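Local coordinates for protein exoribonuclease II, mitochondrial (Candida glabrata, PDB 6F3H) that probably degrades mitochondrial RNA from its 3' end as the exoribonuclease component of the mtEXO degradosome, using an RNB-type active site that binds magnesium, at residues K274-L279 against K290-I295; D394-C399 against V519-K524; V631-N636 against T691-V696; L755-Q760 against P784-A789. The protein carries 1 engineered substitution. All coordinates share one frame; numbering follows the deposited sequence.

Interaction 1: K274-L279 against K290-I295; sequences KAFAKL and KRYDYI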
# COMPACT_ATOMS: atom_id res chain seq x y z
N LYS A 274 -12.76 -35.80 15.80
CA LYS A 274 -13.27 -37.03 15.22
C LYS A 274 -14.77 -36.94 14.98
O LYS A 274 -15.26 -37.34 13.93
CB LYS A 274 -12.96 -38.20 16.15
CG LYS A 274 -11.50 -38.60 16.19
CD LYS A 274 -11.24 -39.48 17.38
CE LYS A 274 -9.76 -39.73 17.58
NZ LYS A 274 -9.56 -40.25 18.96
N ALA A 275 -15.51 -36.40 15.96
CA ALA A 275 -16.94 -36.24 15.80
C ALA A 275 -17.25 -35.35 14.61
O ALA A 275 -18.15 -35.64 13.82
CB ALA A 275 -17.52 -35.67 17.09
N PHE A 276 -16.50 -34.26 14.46
CA PHE A 276 -16.69 -33.33 13.35
C PHE A 276 -16.42 -33.99 12.01
O PHE A 276 -17.22 -33.90 11.08
CB PHE A 276 -15.78 -32.12 13.54
CG PHE A 276 -15.82 -31.14 12.41
CD1 PHE A 276 -16.76 -30.11 12.39
CD2 PHE A 276 -14.90 -31.22 11.37
CE1 PHE A 276 -16.80 -29.20 11.34
CE2 PHE A 276 -14.93 -30.30 10.34
CZ PHE A 276 -15.89 -29.29 10.33
N ALA A 277 -15.25 -34.60 11.87
CA ALA A 277 -14.93 -35.21 10.59
C ALA A 277 -15.97 -36.24 10.19
O ALA A 277 -16.25 -36.42 9.00
CB ALA A 277 -13.55 -35.86 10.66
N LYS A 278 -16.62 -36.87 11.16
CA LYS A 278 -17.64 -37.84 10.79
C LYS A 278 -18.79 -37.12 10.12
O LYS A 278 -19.21 -37.50 9.02
CB LYS A 278 -18.11 -38.62 12.00
CG LYS A 278 -18.63 -39.96 11.57
CD LYS A 278 -19.61 -40.52 12.56
CE LYS A 278 -19.52 -42.03 12.57
NZ LYS A 278 -18.25 -42.54 13.22
N LEU A 279 -19.27 -36.05 10.75
CA LEU A 279 -20.37 -35.25 10.21
C LEU A 279 -20.08 -34.80 8.79
O LEU A 279 -20.97 -34.79 7.93
CB LEU A 279 -20.60 -34.04 11.10
CG LEU A 279 -20.84 -34.36 12.57
CD1 LEU A 279 -20.91 -33.12 13.39
CD2 LEU A 279 -22.13 -35.07 12.67
N LYS A 290 -25.07 -26.05 14.39
CA LYS A 290 -25.50 -25.88 15.77
C LYS A 290 -24.34 -26.14 16.72
O LYS A 290 -24.15 -25.41 17.71
CB LYS A 290 -26.68 -26.80 16.06
N ARG A 291 -23.53 -27.14 16.41
CA ARG A 291 -22.57 -27.64 17.37
C ARG A 291 -21.19 -27.05 17.18
O ARG A 291 -20.57 -26.59 18.14
CB ARG A 291 -22.48 -29.15 17.27
CG ARG A 291 -23.10 -29.88 18.43
CD ARG A 291 -22.69 -31.35 18.45
NE ARG A 291 -23.45 -32.15 17.49
CZ ARG A 291 -23.22 -33.44 17.22
NH1 ARG A 291 -22.22 -34.10 17.81
NH2 ARG A 291 -23.98 -34.06 16.33
N TYR A 292 -20.72 -27.02 15.94
CA TYR A 292 -19.32 -26.74 15.72
C TYR A 292 -19.11 -25.43 15.00
O TYR A 292 -18.33 -25.37 14.05
CB TYR A 292 -18.69 -27.88 14.90
CG TYR A 292 -18.60 -29.19 15.65
CD1 TYR A 292 -17.78 -29.33 16.77
CD2 TYR A 292 -19.35 -30.29 15.26
CE1 TYR A 292 -17.69 -30.54 17.47
CE2 TYR A 292 -19.27 -31.51 15.95
CZ TYR A 292 -18.45 -31.62 17.05
OH TYR A 292 -18.39 -32.83 17.73
N ASP A 293 -19.78 -24.36 15.43
CA ASP A 293 -19.50 -23.12 14.73
C ASP A 293 -18.11 -22.60 15.08
O ASP A 293 -17.48 -21.91 14.26
CB ASP A 293 -20.56 -22.05 15.01
CG ASP A 293 -20.66 -21.02 13.86
OD1 ASP A 293 -20.54 -21.42 12.68
OD2 ASP A 293 -20.84 -19.81 14.12
N TYR A 294 -17.61 -22.93 16.26
CA TYR A 294 -16.25 -22.51 16.56
C TYR A 294 -15.24 -23.07 15.57
O TYR A 294 -14.17 -22.48 15.40
CB TYR A 294 -15.90 -22.89 17.99
CG TYR A 294 -15.78 -24.37 18.27
CD1 TYR A 294 -16.90 -25.14 18.54
CD2 TYR A 294 -14.54 -24.98 18.31
CE1 TYR A 294 -16.78 -26.49 18.82
CE2 TYR A 294 -14.41 -26.32 18.60
CZ TYR A 294 -15.52 -27.08 18.86
OH TYR A 294 -15.35 -28.42 19.16
N ILE A 295 -15.56 -24.15 14.88
CA ILE A 295 -14.62 -24.64 13.89
C ILE A 295 -14.78 -23.90 12.58
O ILE A 295 -13.81 -23.66 11.87
CB ILE A 295 -14.80 -26.15 13.68
CG1 ILE A 295 -14.54 -26.89 14.99
CG2 ILE A 295 -13.91 -26.63 12.56
CD1 ILE A 295 -14.43 -28.40 14.82
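Consecutive helices of an all-helical region pack here: the later part of helix 251-281 lies against the break between helices 285-291 and 293-303. Y292 sits in that break, one residue past the first helix and at the N-cap position of the second. Its CG is anti to the carbonyl carbon (chi1 -68°), which aims the ring at helix 251-281. F276 has CG anti to the backbone N (chi1 176°), and F276 and Y292 run past each other in opposite senses. The F276 ring turns an edge to the face of Y292 in an offset edge-to-face pair, planes at 90° and centroids 5.7 Å apart. The CB of F276 stands over the centre of the same Y292 ring at 4.3 Å, a CH-pi contact, while R291 CB covers the other face off-centre. L279 crosses Y292 almost at a right angle, its CD1 meeting the ring edge 3.4 Å from Y292 CE2, and this methyl also lies over one face of the R291 guanidinium. The phenol oxygen passes A275 CB and makes a weak hydrogen bond to E272. I295 meets F276 tip to tip: its CD1 rests 4.2 Å from the F276 ring centroid, over the face.

Interaction 2: D394-C399 against V519-K524; sequences DMPVFC and VSNFPK
Two loops of the RNB domain meet along their backbones: 394-399 follows strand 390-391, whereas 519-524 starts at the end of strand 505-519 of the same mixed sheet. The tight part centres on V397 and N521. V397 N donates to N521 O at 2.8 Å, nearly along the C=O axis. N521 takes CG anti to its backbone N (chi1 -178°), which brings ND2 to D394 O at 2.7 Å, in the carbonyl plane and close to the plane of its own amide. V397 CB lies 3.7 Å from F522 CD1, with the two side chains pointing the same way, and V397 CG2 meets V519 CB at right angles. C399 SG approaches the F522 ring obliquely, 4.9 Å from its centroid. The looser side is the exposed D394 carboxylate, which stacks on the N521 amide, planes 2° apart. At the other end a water donates to P523 O at 3.2 Å and only weakly to C399 O. The side chain of C399 is about 5 Å from the bound magnesium. P523 CG touches P396 and F398, and helix 543-567 covers these three through Q545 and Q548, while strands 410-416 and 421-429 back V397 through S413 and H427.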
# COMPACT_ATOMS: atom_id res chain seq x y z
N ASP A 394 -19.57 31.00 -14.18
CA ASP A 394 -20.09 30.03 -15.11
C ASP A 394 -18.98 29.43 -15.93
O ASP A 394 -19.24 28.62 -16.82
CB ASP A 394 -21.12 30.69 -16.03
CG ASP A 394 -22.00 29.69 -16.73
OD1 ASP A 394 -22.70 28.94 -16.03
OD2 ASP A 394 -22.02 29.68 -17.99
N MSE A 395 -17.76 29.83 -15.65
CA MSE A 395 -16.63 29.18 -16.23
C MSE A 395 -16.77 27.68 -16.09
O MSE A 395 -17.04 27.18 -14.99
CB MSE A 395 -15.38 29.66 -15.57
CG MSE A 395 -14.21 28.82 -15.93
SE MSE A 395 -12.66 29.32 -14.88
CE MSE A 395 -11.32 29.25 -16.30
N PRO A 396 -16.60 26.97 -17.21
CA PRO A 396 -16.83 25.52 -17.24
C PRO A 396 -15.65 24.75 -16.69
O PRO A 396 -14.48 25.02 -17.02
CB PRO A 396 -17.01 25.22 -18.73
CG PRO A 396 -16.39 26.35 -19.44
CD PRO A 396 -16.07 27.47 -18.48
N VAL A 397 -15.99 23.73 -15.90
CA VAL A 397 -15.05 22.88 -15.20
C VAL A 397 -15.23 21.45 -15.67
O VAL A 397 -16.30 20.87 -15.48
CB VAL A 397 -15.28 22.93 -13.69
CG1 VAL A 397 -14.22 22.16 -13.00
CG2 VAL A 397 -15.28 24.36 -13.26
N PHE A 398 -14.15 20.85 -16.17
CA PHE A 398 -14.18 19.50 -16.69
C PHE A 398 -13.73 18.47 -15.65
O PHE A 398 -12.56 18.46 -15.25
CB PHE A 398 -13.29 19.42 -17.92
CG PHE A 398 -13.64 20.40 -19.01
CD1 PHE A 398 -14.77 20.20 -19.81
CD2 PHE A 398 -12.81 21.48 -19.29
CE1 PHE A 398 -15.07 21.09 -20.84
CE2 PHE A 398 -13.10 22.36 -20.32
CZ PHE A 398 -14.23 22.17 -21.09
N CYS A 399 -14.64 17.58 -15.25
CA CYS A 399 -14.36 16.47 -14.32
C CYS A 399 -14.36 15.17 -15.10
O CYS A 399 -15.40 14.53 -15.29
CB CYS A 399 -15.40 16.45 -13.21
SG CYS A 399 -15.37 17.93 -12.17
N VAL A 519 -17.44 27.12 -8.02
CA VAL A 519 -17.66 26.77 -9.41
C VAL A 519 -19.05 26.18 -9.48
O VAL A 519 -19.59 25.72 -8.48
CB VAL A 519 -16.61 25.75 -9.91
CG1 VAL A 519 -15.21 26.32 -9.84
CG2 VAL A 519 -16.71 24.51 -9.08
N SER A 520 -19.66 26.21 -10.66
CA SER A 520 -20.97 25.59 -10.71
C SER A 520 -21.30 25.07 -12.09
O SER A 520 -22.30 24.37 -12.28
CB SER A 520 -22.05 26.57 -10.26
OG SER A 520 -21.72 27.89 -10.66
N ASN A 521 -20.47 25.37 -13.07
CA ASN A 521 -20.75 24.92 -14.43
C ASN A 521 -19.86 23.72 -14.70
O ASN A 521 -18.68 23.88 -14.98
CB ASN A 521 -20.49 26.03 -15.43
CG ASN A 521 -20.83 25.62 -16.85
OD1 ASN A 521 -21.61 24.69 -17.09
ND2 ASN A 521 -20.22 26.31 -17.82
N PHE A 522 -20.45 22.53 -14.64
CA PHE A 522 -19.74 21.26 -14.81
C PHE A 522 -20.23 20.52 -16.06
O PHE A 522 -21.24 19.81 -15.99
CB PHE A 522 -19.93 20.34 -13.61
CG PHE A 522 -19.36 20.84 -12.31
CD1 PHE A 522 -17.99 21.02 -12.14
CD2 PHE A 522 -20.21 21.06 -11.24
CE1 PHE A 522 -17.49 21.46 -10.92
CE2 PHE A 522 -19.72 21.49 -10.03
CZ PHE A 522 -18.36 21.68 -9.87
N PRO A 523 -19.53 20.62 -17.19
CA PRO A 523 -19.84 19.76 -18.34
C PRO A 523 -19.74 18.26 -18.04
O PRO A 523 -18.80 17.79 -17.38
CB PRO A 523 -18.82 20.21 -19.39
CG PRO A 523 -18.56 21.63 -19.04
CD PRO A 523 -18.57 21.69 -17.55
N LYS A 524 -20.72 17.49 -18.54
CA LYS A 524 -20.77 16.04 -18.33
C LYS A 524 -19.77 15.33 -19.23
O LYS A 524 -19.93 15.32 -20.45
CB LYS A 524 -22.18 15.51 -18.60
O HOH W 1 -18.68 15.23 -15.42

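Interaction 3: V631-N636 against T691-V696; sequences VYRCYN and TAYLTV. With nucleotides of chain C.
R633 leaves strand 632-634 of the RNB domain and ends at the phosphate of U4 of chain C, where the RNA is bound. Its backbone is anchored first, since R633 N donates to Y693 O at 2.9 Å, almost straight (171°) and nearly along the C=O axis. CB comes next, 4.1 Å from Y693 CD2 at the edge of the tyrosine ring. CG is anti to the backbone N, and the chain stays extended until chi3 (-33°) bends it. Beyond the bend NE passes T695 CG2, CZ lies 3.5 Å from that methyl, and NH2 is about as near, so T695 CG2 covers one face of the guanidinium. NH2 also makes a weak hydrogen bond to Y678, while T695 OG1 is held by D705. NH1 reaches OP2 of U4, in the guanidinium plane, by a weak hydrogen bond of 3.0 Å. Y693 OH donates to OP1 of the same phosphate at 2.5 Å and has N616 as a second partner. Away from the RNA, L694 CD1 makes a CH-pi contact over the centre of the Y632 ring, 3.7 Å from its centroid. Two residues distant in sequence, R633 and Y693, joined by a backbone hydrogen bond, thus address one phosphate with a cation and a phenol, chemistry that reads the RNA backbone rather than the base; the close, like-charged R702 would probably strengthen the attraction for the phosphate.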
# COMPACT_ATOMS: atom_id res chain seq x y z
N VAL A 631 3.18 16.51 3.53
CA VAL A 631 3.44 15.10 3.28
C VAL A 631 3.82 14.94 1.82
O VAL A 631 2.97 15.03 0.93
CB VAL A 631 2.21 14.25 3.58
CG1 VAL A 631 2.56 12.79 3.44
CG2 VAL A 631 1.68 14.60 4.95
N TYR A 632 5.07 14.62 1.56
CA TYR A 632 5.54 14.47 0.20
C TYR A 632 5.49 13.01 -0.19
O TYR A 632 5.31 12.14 0.65
CB TYR A 632 6.97 15.01 0.05
CG TYR A 632 7.11 16.44 0.53
CD1 TYR A 632 7.04 16.76 1.88
CD2 TYR A 632 7.30 17.48 -0.38
CE1 TYR A 632 7.15 18.06 2.32
CE2 TYR A 632 7.41 18.81 0.05
CZ TYR A 632 7.34 19.09 1.41
OH TYR A 632 7.45 20.40 1.89
N ARG A 633 5.64 12.76 -1.48
CA ARG A 633 5.75 11.41 -2.00
C ARG A 633 7.06 11.36 -2.76
O ARG A 633 7.26 12.14 -3.69
CB ARG A 633 4.58 11.06 -2.91
CG ARG A 633 4.89 9.87 -3.81
CD ARG A 633 3.72 9.41 -4.63
NE ARG A 633 2.46 9.60 -3.93
CZ ARG A 633 1.28 9.50 -4.51
NH1 ARG A 633 1.21 9.22 -5.81
NH2 ARG A 633 0.17 9.70 -3.80
N CYS A 634 7.93 10.43 -2.39
CA CYS A 634 9.32 10.43 -2.83
C CYS A 634 9.65 9.10 -3.46
O CYS A 634 8.90 8.13 -3.33
CB CYS A 634 10.29 10.70 -1.68
SG CYS A 634 9.66 11.90 -0.50
N TYR A 635 10.77 9.07 -4.17
CA TYR A 635 11.24 7.84 -4.78
C TYR A 635 12.74 7.97 -4.90
O TYR A 635 13.22 8.90 -5.55
CB TYR A 635 10.59 7.60 -6.15
CG TYR A 635 11.07 6.35 -6.84
CD1 TYR A 635 12.34 6.30 -7.40
CD2 TYR A 635 10.28 5.21 -6.95
CE1 TYR A 635 12.82 5.16 -8.02
CE2 TYR A 635 10.77 4.06 -7.57
CZ TYR A 635 12.05 4.05 -8.11
OH TYR A 635 12.59 2.96 -8.74
N ASN A 636 13.47 7.01 -4.30
CA ASN A 636 14.93 7.07 -4.25
C ASN A 636 15.57 6.28 -5.36
O ASN A 636 16.60 6.70 -5.89
CB ASN A 636 15.48 6.50 -2.95
CG ASN A 636 15.23 7.38 -1.77
OD1 ASN A 636 14.78 8.52 -1.91
ND2 ASN A 636 15.51 6.86 -0.58
N THR A 691 12.45 16.46 -8.97
CA THR A 691 12.03 17.44 -7.99
C THR A 691 11.03 16.82 -7.02
O THR A 691 10.49 15.73 -7.24
CB THR A 691 11.48 18.69 -8.70
OG1 THR A 691 11.42 19.75 -7.74
CG2 THR A 691 10.10 18.44 -9.35
N ALA A 692 10.82 17.53 -5.91
CA ALA A 692 9.85 17.14 -4.91
C ALA A 692 8.44 17.01 -5.52
O ALA A 692 8.16 17.54 -6.59
CB ALA A 692 9.83 18.15 -3.77
N TYR A 693 7.57 16.29 -4.81
CA TYR A 693 6.22 15.97 -5.28
C TYR A 693 5.30 15.88 -4.07
O TYR A 693 5.56 15.08 -3.17
CB TYR A 693 6.23 14.65 -6.04
CG TYR A 693 4.96 14.30 -6.77
CD1 TYR A 693 4.69 14.85 -8.01
CD2 TYR A 693 4.07 13.35 -6.26
CE1 TYR A 693 3.54 14.52 -8.71
CE2 TYR A 693 2.92 13.01 -6.96
CZ TYR A 693 2.67 13.60 -8.18
OH TYR A 693 1.53 13.27 -8.89
N LEU A 694 4.25 16.68 -4.04
CA LEU A 694 3.37 16.75 -2.89
C LEU A 694 1.93 16.65 -3.37
O LEU A 694 1.47 17.53 -4.10
CB LEU A 694 3.60 18.05 -2.11
CG LEU A 694 2.79 18.28 -0.83
CD1 LEU A 694 3.72 18.69 0.28
CD2 LEU A 694 1.73 19.35 -1.01
N THR A 695 1.23 15.60 -2.97
CA THR A 695 -0.04 15.25 -3.59
C THR A 695 -1.17 15.99 -2.90
O THR A 695 -1.35 15.88 -1.69
CB THR A 695 -0.30 13.74 -3.55
OG1 THR A 695 -0.43 13.31 -2.20
CG2 THR A 695 0.82 12.99 -4.22
N VAL A 696 -1.95 16.73 -3.69
CA VAL A 696 -3.05 17.57 -3.20
C VAL A 696 -4.32 17.32 -4.01
O VAL A 696 -5.40 17.80 -3.66
CB VAL A 696 -2.65 19.04 -3.28
CG1 VAL A 696 -1.73 19.38 -2.14
CG2 VAL A 696 -1.96 19.26 -4.58
P U C 4 0.32 9.88 -9.20
OP1 U C 4 0.31 11.12 -8.39
OP2 U C 4 0.10 8.58 -8.55
O5' U C 4 -0.83 10.06 -10.24
C5' U C 4 -0.74 11.08 -11.20
C4' U C 4 -1.91 10.99 -12.10
O4' U C 4 -1.77 9.83 -12.96
C3' U C 4 -3.21 10.74 -11.38
O3' U C 4 -3.75 11.88 -10.75
C2' U C 4 -4.07 10.15 -12.49
O2' U C 4 -4.52 11.16 -13.37
C1' U C 4 -3.04 9.28 -13.22
N1 U C 4 -3.08 7.88 -12.74
C2 U C 4 -3.95 7.04 -13.40
O2 U C 4 -4.64 7.41 -14.34
N3 U C 4 -3.98 5.76 -12.94
C4 U C 4 -3.24 5.25 -11.90
O4 U C 4 -3.39 4.06 -11.62
C5 U C 4 -2.36 6.18 -11.25
C6 U C 4 -2.31 7.44 -11.68
O HOH W 2 8.46 14.52 -2.66

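Interaction 4: L755-Q760 against P784-A789; sequences LKHLEQ and PEYSYA
Three rings gather where helix 725-761 meets the loop 784-789. The H757 imidazole presents an edge to Y786, whose OH lies in the imidazole plane. The Y786 ring receives H757 CD2 and L758 CD2 obliquely, and both touch its phenol end. F596 joins them from outside the two segments: its ring meets that of H757 at about 50° and pairs edge-to-face with Y786. The polar link between the rings is slight. H757 NE2 donates to Y786 OH over 3.3 Å, but the angle at the hydrogen is only 132°, so the bond is weak. H757 reaches it with CG anti to the backbone N (chi1 158°), and the two side chains cross at about a right angle.

The loop joins strands 778-782 and 790-794 of a five-stranded sheet whose first and last strands also pair, consistent with the OB-fold S1 domain that follows the RNB domain in RNase II relatives. Helix 725-761 is followed, after a short linker, by the first strand of that sheet, so the contact folds the domain back on its own lead-in helix.

The rest of the contact is apolar. L758 points CG anti to the carbonyl carbon and meets Y786 tip to tip, with CD2 3.8 Å from CZ. Its other methyl, CD1, lies 4.2 Å from A789 CB. One helical turn earlier, L755 CD2 reaches A789 CA at 4.4 Å, and L755 also packs on P819 and I817.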
# COMPACT_ATOMS: atom_id res chain seq x y z
N LEU A 755 -7.03 -15.95 -10.52
CA LEU A 755 -6.87 -17.40 -10.46
C LEU A 755 -8.21 -18.13 -10.49
O LEU A 755 -8.36 -19.12 -11.20
CB LEU A 755 -6.10 -17.80 -9.22
CG LEU A 755 -4.68 -17.26 -9.03
CD1 LEU A 755 -3.99 -17.99 -7.89
CD2 LEU A 755 -3.86 -17.36 -10.28
N LYS A 756 -9.20 -17.63 -9.74
CA LYS A 756 -10.52 -18.27 -9.71
C LYS A 756 -11.10 -18.35 -11.11
O LYS A 756 -11.85 -19.28 -11.44
CB LYS A 756 -11.45 -17.50 -8.77
CG LYS A 756 -12.75 -18.21 -8.34
CD LYS A 756 -13.27 -17.73 -6.96
CE LYS A 756 -14.64 -18.35 -6.57
NZ LYS A 756 -15.56 -17.47 -5.73
N HIS A 757 -10.74 -17.40 -11.97
CA HIS A 757 -11.16 -17.44 -13.36
C HIS A 757 -10.38 -18.48 -14.14
O HIS A 757 -10.96 -19.28 -14.89
CB HIS A 757 -10.97 -16.07 -13.98
CG HIS A 757 -10.88 -16.11 -15.46
ND1 HIS A 757 -11.97 -16.34 -16.26
CD2 HIS A 757 -9.82 -15.94 -16.29
CE1 HIS A 757 -11.59 -16.32 -17.53
NE2 HIS A 757 -10.30 -16.08 -17.57
N LEU A 758 -9.06 -18.50 -13.96
CA LEU A 758 -8.24 -19.50 -14.64
C LEU A 758 -8.70 -20.89 -14.28
O LEU A 758 -8.56 -21.82 -15.08
CB LEU A 758 -6.78 -19.32 -14.27
CG LEU A 758 -6.19 -17.99 -14.72
CD1 LEU A 758 -4.68 -18.07 -14.66
CD2 LEU A 758 -6.67 -17.60 -16.11
N GLU A 759 -9.25 -21.05 -13.08
CA GLU A 759 -9.85 -22.31 -12.68
C GLU A 759 -11.13 -22.57 -13.47
O GLU A 759 -11.29 -23.63 -14.08
CB GLU A 759 -10.17 -22.27 -11.19
CG GLU A 759 -9.05 -22.63 -10.25
CD GLU A 759 -9.55 -22.86 -8.82
OE1 GLU A 759 -10.68 -22.40 -8.54
OE2 GLU A 759 -8.85 -23.51 -8.00
N GLN A 760 -12.04 -21.60 -13.49
CA GLN A 760 -13.29 -21.80 -14.21
C GLN A 760 -13.05 -22.01 -15.70
O GLN A 760 -13.79 -22.76 -16.34
CB GLN A 760 -14.22 -20.62 -13.95
N PRO A 784 1.69 -12.62 -19.45
CA PRO A 784 1.52 -11.35 -20.14
C PRO A 784 0.06 -10.96 -20.19
O PRO A 784 -0.29 -9.79 -20.02
CB PRO A 784 2.10 -11.65 -21.52
CG PRO A 784 3.00 -12.82 -21.30
CD PRO A 784 2.28 -13.65 -20.31
N GLU A 785 -0.83 -11.94 -20.40
CA GLU A 785 -2.23 -11.58 -20.52
C GLU A 785 -2.81 -11.09 -19.20
O GLU A 785 -3.78 -10.33 -19.22
CB GLU A 785 -3.01 -12.78 -21.07
N TYR A 786 -2.22 -11.46 -18.06
CA TYR A 786 -2.79 -11.13 -16.77
C TYR A 786 -1.72 -10.58 -15.84
O TYR A 786 -0.66 -11.20 -15.67
CB TYR A 786 -3.43 -12.31 -16.07
CG TYR A 786 -4.48 -13.04 -16.83
CD1 TYR A 786 -4.15 -14.02 -17.76
CD2 TYR A 786 -5.82 -12.75 -16.61
CE1 TYR A 786 -5.14 -14.70 -18.44
CE2 TYR A 786 -6.80 -13.41 -17.28
CZ TYR A 786 -6.47 -14.38 -18.19
OH TYR A 786 -7.48 -15.02 -18.85
N SER A 787 -2.04 -9.49 -15.16
CA SER A 787 -1.06 -8.89 -14.27
C SER A 787 -0.94 -9.64 -12.95
O SER A 787 0.16 -9.74 -12.40
CB SER A 787 -1.44 -7.43 -14.03
OG SER A 787 -1.29 -6.65 -15.21
N TYR A 788 -2.04 -10.21 -12.44
CA TYR A 788 -2.06 -10.81 -11.11
C TYR A 788 -2.04 -12.32 -11.14
O TYR A 788 -2.34 -12.97 -10.14
CB TYR A 788 -3.29 -10.33 -10.35
CG TYR A 788 -3.21 -8.86 -10.08
CD1 TYR A 788 -2.01 -8.28 -9.67
CD2 TYR A 788 -4.31 -8.05 -10.25
CE1 TYR A 788 -1.93 -6.93 -9.42
CE2 TYR A 788 -4.25 -6.70 -10.01
CZ TYR A 788 -3.06 -6.13 -9.59
OH TYR A 788 -2.99 -4.77 -9.36
N ALA A 789 -1.71 -12.89 -12.27
CA ALA A 789 -1.46 -14.31 -12.39
C ALA A 789 0.05 -14.44 -12.38
O ALA A 789 0.69 -14.43 -13.44
CB ALA A 789 -2.09 -14.88 -13.64

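The four contacts follow one another along the chain, and none touches another. Interactions 2 and 3 both belong to the RNB domain, with centres 29 Å apart, and lie at different distances from the metal site. In interaction 2 the side chain of C399 is about 5 Å from those of D401 and D410, the magnesium ligands. In interaction 3 the side chain of Y693 is about 11 Å from that of D410 and binds an RNA phosphate. Interaction 4, centred 34 Å from interaction 3 across the chain's centre, still has an atom about 6 Å from the RNA. Interaction 1 is peripheral, its nearest atom about 33 Å from the RNA.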